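Local coordinates for NAD-dependent aldehyde dehydrogenase (Sinorhizobium meliloti, PDB 3U4J), which probably oxidises aldehydes to carboxylic acids with NAD or NADP as electron acceptor, as other members of the aldehyde dehydrogenase family do, at residues F428-V434 and I446-G452. Residues are numbered along the deposited sequence; the frame is centred on the assembly and turned at random.
Sequences FGLSASV and IRRIRAG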
ATOM      1  N   PHE A 428     -19.928 -17.013  16.777  1.00 13.42           N
ATOM      2  CA  PHE A 428     -19.996 -15.768  16.004  1.00 13.53           C
ATOM      3  C   PHE A 428     -18.716 -14.960  16.191  1.00 12.42           C
ATOM      4  O   PHE A 428     -17.888 -15.286  17.047  1.00 12.83           O
ATOM      5  CB  PHE A 428     -21.152 -14.896  16.476  1.00 13.09           C
ATOM      6  CG  PHE A 428     -22.526 -15.474  16.209  1.00 17.69           C
ATOM      7  CD1 PHE A 428     -23.028 -15.566  14.903  1.00 20.95           C
ATOM      8  CD2 PHE A 428     -23.343 -15.862  17.269  1.00 18.71           C
ATOM      9  CE1 PHE A 428     -24.325 -16.055  14.661  1.00 23.33           C
ATOM     10  CE2 PHE A 428     -24.636 -16.376  17.040  1.00 22.62           C
ATOM     11  CZ  PHE A 428     -25.125 -16.469  15.731  1.00 23.31           C
ATOM     12  N   GLY A 429     -18.584 -13.878  15.431  1.00 10.86           N
ATOM     13  CA  GLY A 429     -17.357 -13.084  15.488  1.00  9.23           C
ATOM     14  C   GLY A 429     -17.493 -11.797  14.709  1.00  9.39           C
ATOM     15  O   GLY A 429     -16.542 -11.369  14.032  1.00  8.13           O
ATOM     16  N   LEU A 430     -18.652 -11.160  14.805  1.00  8.53           N
ATOM     17  CA  LEU A 430     -18.878  -9.977  13.979  1.00  9.52           C
ATOM     18  C   LEU A 430     -18.364  -8.708  14.652  1.00 10.37           C
ATOM     19  O   LEU A 430     -17.514  -8.007  14.090  1.00 10.35           O
ATOM     20  CB  LEU A 430     -20.352  -9.814  13.563  1.00  8.61           C
ATOM     21  CG  LEU A 430     -20.579  -8.712  12.509  1.00 11.13           C
ATOM     22  CD1 LEU A 430     -19.675  -8.884  11.268  1.00 10.76           C
ATOM     23  CD2 LEU A 430     -22.064  -8.641  12.063  1.00 12.16           C
ATOM     24  N   SER A 431     -18.883  -8.405  15.841  1.00 10.06           N
ATOM     25  CA  SER A 431     -18.521  -7.164  16.492  1.00 10.53           C
ATOM     26  C   SER A 431     -18.217  -7.317  17.987  1.00 10.25           C
ATOM     27  O   SER A 431     -18.535  -8.339  18.594  1.00 10.84           O
ATOM     28  CB  SER A 431     -19.648  -6.146  16.296  1.00 10.69           C
ATOM     29  OG  SER A 431     -20.749  -6.444  17.135  1.00 13.02           O
ATOM     30  N   ALA A 432     -17.636  -6.273  18.581  1.00 10.16           N
ATOM     31  CA  ALA A 432     -17.378  -6.241  20.026  1.00  8.69           C
ATOM     32  C   ALA A 432     -16.977  -4.831  20.395  1.00  8.53           C
ATOM     33  O   ALA A 432     -16.369  -4.133  19.588  1.00  6.61           O
ATOM     34  CB  ALA A 432     -16.245  -7.219  20.394  1.00  8.69           C
ATOM     35  N   SER A 433     -17.341  -4.405  21.603  1.00  7.89           N
ATOM     36  CA  SER A 433     -16.877  -3.148  22.148  1.00  8.60           C
ATOM     37  C   SER A 433     -16.212  -3.382  23.492  1.00  9.31           C
ATOM     38  O   SER A 433     -16.681  -4.207  24.268  1.00  9.16           O
ATOM     39  CB  SER A 433     -18.046  -2.213  22.424  1.00  8.87           C
ATOM     40  OG  SER A 433     -18.610  -1.732  21.229  1.00  9.70           O
ATOM     41  N   VAL A 434     -15.166  -2.605  23.772  1.00  8.99           N
ATOM     42  CA  VAL A 434     -14.514  -2.562  25.087  1.00  9.40           C
ATOM     43  C   VAL A 434     -14.614  -1.134  25.624  1.00  9.17           C
ATOM     44  O   VAL A 434     -14.275  -0.161  24.914  1.00  8.69           O
ATOM     45  CB  VAL A 434     -13.038  -3.034  25.030  1.00  9.52           C
ATOM     46  CG1 VAL A 434     -12.359  -2.860  26.395  1.00  9.14           C
ATOM     47  CG2 VAL A 434     -12.980  -4.489  24.609  1.00  9.46           C
ATOM     48  N   ILE A 446      -9.116  -5.680  23.154  1.00 10.97           N
ATOM     49  CA  ILE A 446      -9.586  -5.609  21.774  1.00 11.50           C
ATOM     50  C   ILE A 446      -8.737  -6.462  20.797  1.00 10.81           C
ATOM     51  O   ILE A 446      -9.277  -7.086  19.882  1.00 10.10           O
ATOM     52  CB  ILE A 446      -9.845  -4.124  21.347  1.00 11.96           C
ATOM     53  CG1 ILE A 446     -11.139  -4.005  20.530  1.00 14.40           C
ATOM     54  CG2 ILE A 446      -8.688  -3.526  20.581  1.00 14.31           C
ATOM     55  CD1 ILE A 446     -12.395  -4.393  21.299  1.00 10.50           C
ATOM     56  N   ARG A 447      -7.423  -6.539  21.026  1.00 10.71           N
ATOM     57  CA  ARG A 447      -6.544  -7.416  20.252  1.00 10.52           C
ATOM     58  C   ARG A 447      -6.821  -8.899  20.464  1.00 10.76           C
ATOM     59  O   ARG A 447      -6.525  -9.715  19.576  1.00 10.56           O
ATOM     60  CB  ARG A 447      -5.075  -7.160  20.570  1.00 10.67           C
ATOM     61  CG  ARG A 447      -4.589  -5.829  20.061  1.00 11.75           C
ATOM     62  CD  ARG A 447      -3.198  -5.517  20.602  1.00 14.16           C
ATOM     63  NE  ARG A 447      -2.133  -5.995  19.717  1.00 14.49           N
ATOM     64  CZ  ARG A 447      -0.896  -6.294  20.123  1.00 15.84           C
ATOM     65  NH1 ARG A 447      -0.560  -6.222  21.403  1.00 12.73           N
ATOM     66  NH2 ARG A 447       0.011  -6.701  19.247  1.00 17.36           N
ATOM     67  N   ARG A 448      -7.367  -9.250  21.624  1.00  9.98           N
ATOM     68  CA  ARG A 448      -7.622 -10.662  21.941  1.00 11.32           C
ATOM     69  C   ARG A 448      -9.033 -11.149  21.601  1.00 10.79           C
ATOM     70  O   ARG A 448      -9.277 -12.343  21.607  1.00 11.62           O
ATOM     71  CB  ARG A 448      -7.300 -10.942  23.416  1.00 11.11           C
ATOM     72  CG  ARG A 448      -5.791 -10.976  23.653  1.00 12.33           C
ATOM     73  CD  ARG A 448      -5.380 -10.721  25.089  1.00 13.57           C
ATOM     74  NE  ARG A 448      -3.925 -10.494  25.139  1.00 15.40           N
ATOM     75  CZ  ARG A 448      -3.221 -10.416  26.276  1.00 19.32           C
ATOM     76  NH1 ARG A 448      -3.836 -10.521  27.464  1.00 16.35           N
ATOM     77  NH2 ARG A 448      -1.914 -10.232  26.232  1.00 16.58           N
ATOM     78  N   ILE A 449      -9.953 -10.236  21.311  1.00 10.06           N
ATOM     79  CA  ILE A 449     -11.335 -10.644  20.976  1.00  9.82           C
ATOM     80  C   ILE A 449     -11.401 -10.986  19.481  1.00 10.62           C
ATOM     81  O   ILE A 449     -10.926 -10.211  18.645  1.00 10.22           O
ATOM     82  CB  ILE A 449     -12.365  -9.574  21.377  1.00 10.30           C
ATOM     83  CG1 ILE A 449     -12.415  -9.489  22.912  1.00 10.53           C
ATOM     84  CG2 ILE A 449     -13.754  -9.898  20.805  1.00  7.81           C
ATOM     85  CD1 ILE A 449     -13.197  -8.281  23.455  1.00 12.20           C
ATOM     86  N   ARG A 450     -11.950 -12.163  19.161  1.00 10.58           N
ATOM     87  CA  ARG A 450     -12.004 -12.640  17.772  1.00 11.46           C
ATOM     88  C   ARG A 450     -13.236 -12.128  17.031  1.00 11.19           C
ATOM     89  O   ARG A 450     -14.203 -12.856  16.821  1.00 11.73           O
ATOM     90  CB  ARG A 450     -11.891 -14.167  17.738  1.00 11.34           C
ATOM     91  CG  ARG A 450     -10.531 -14.622  18.241  1.00 14.83           C
ATOM     92  CD  ARG A 450     -10.546 -16.090  18.574  1.00 18.11           C
ATOM     93  NE  ARG A 450      -9.219 -16.565  18.994  1.00 20.05           N
ATOM     94  CZ  ARG A 450      -8.909 -17.856  19.126  1.00 21.70           C
ATOM     95  NH1 ARG A 450      -9.836 -18.784  18.867  1.00 19.13           N
ATOM     96  NH2 ARG A 450      -7.682 -18.220  19.496  1.00 19.87           N
ATOM     97  N   ALA A 451     -13.201 -10.847  16.674  1.00 11.22           N
ATOM     98  CA  ALA A 451     -14.311 -10.198  15.984  1.00 10.94           C
ATOM     99  C   ALA A 451     -13.734  -9.163  15.020  1.00 10.54           C
ATOM    100  O   ALA A 451     -12.703  -8.563  15.311  1.00 10.52           O
ATOM    101  CB  ALA A 451     -15.240  -9.523  16.971  1.00 11.05           C
ATOM    102  N   GLY A 452     -14.380  -8.990  13.868  1.00 10.18           N
ATOM    103  CA  GLY A 452     -13.855  -8.121  12.788  1.00  9.36           C
ATOM    104  C   GLY A 452     -14.165  -6.651  12.906  1.00  9.05           C
ATOM    105  O   GLY A 452     -13.428  -5.821  12.370  1.00  9.14           O
TER
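Within the beta-alpha-beta unit formed by strand 431-435, helix 439-448 and strand 453-456, A432 and V434 of the first strand meet I446, I449 and A451 from the end of the helix and the link that follows it. A432 and V434 both point their CB toward that link, whereas the intervening S433 points away and hydrogen-bonds S458 O through OG. V434 makes its contacts chiefly through CG2, which lies 4.0 Å from I449 CD1. The V434 and I446 side chains run antiparallel past one another, with V434 CG2 3.4 Å from I446 CD1, a close van der Waals fit. In I449 the two branches divide the work: CG2, anti to the backbone N, meets A432 CB at 3.7 Å, while CG1 (chi1 -68°) carries CD1 to V434. A451 CB then closes the row over the strand's start, 3.8 Å from S431 C.

Beyond the apolar row the contact passes to backbone. G429 O accepts G452 N at 3.2 Å, a bent bond with 148° at the hydrogen and the donor tilted 34° from the carbonyl plane; A451 CA adds a C-H...O contact to the same oxygen. G429 CA lies 3.4 Å from R450 O, a close backbone-to-backbone approach. R450 centres an inverse gamma turn, and its guanidinium reaches D75 of the second subunit in a salt bridge. L430 and A432 make backbone hydrogen bonds to R453, and A432 also to W455, so the strands run side by side in parallel, with a helix-to-strand return packed on the first strand as in a classical beta-alpha-beta crossover.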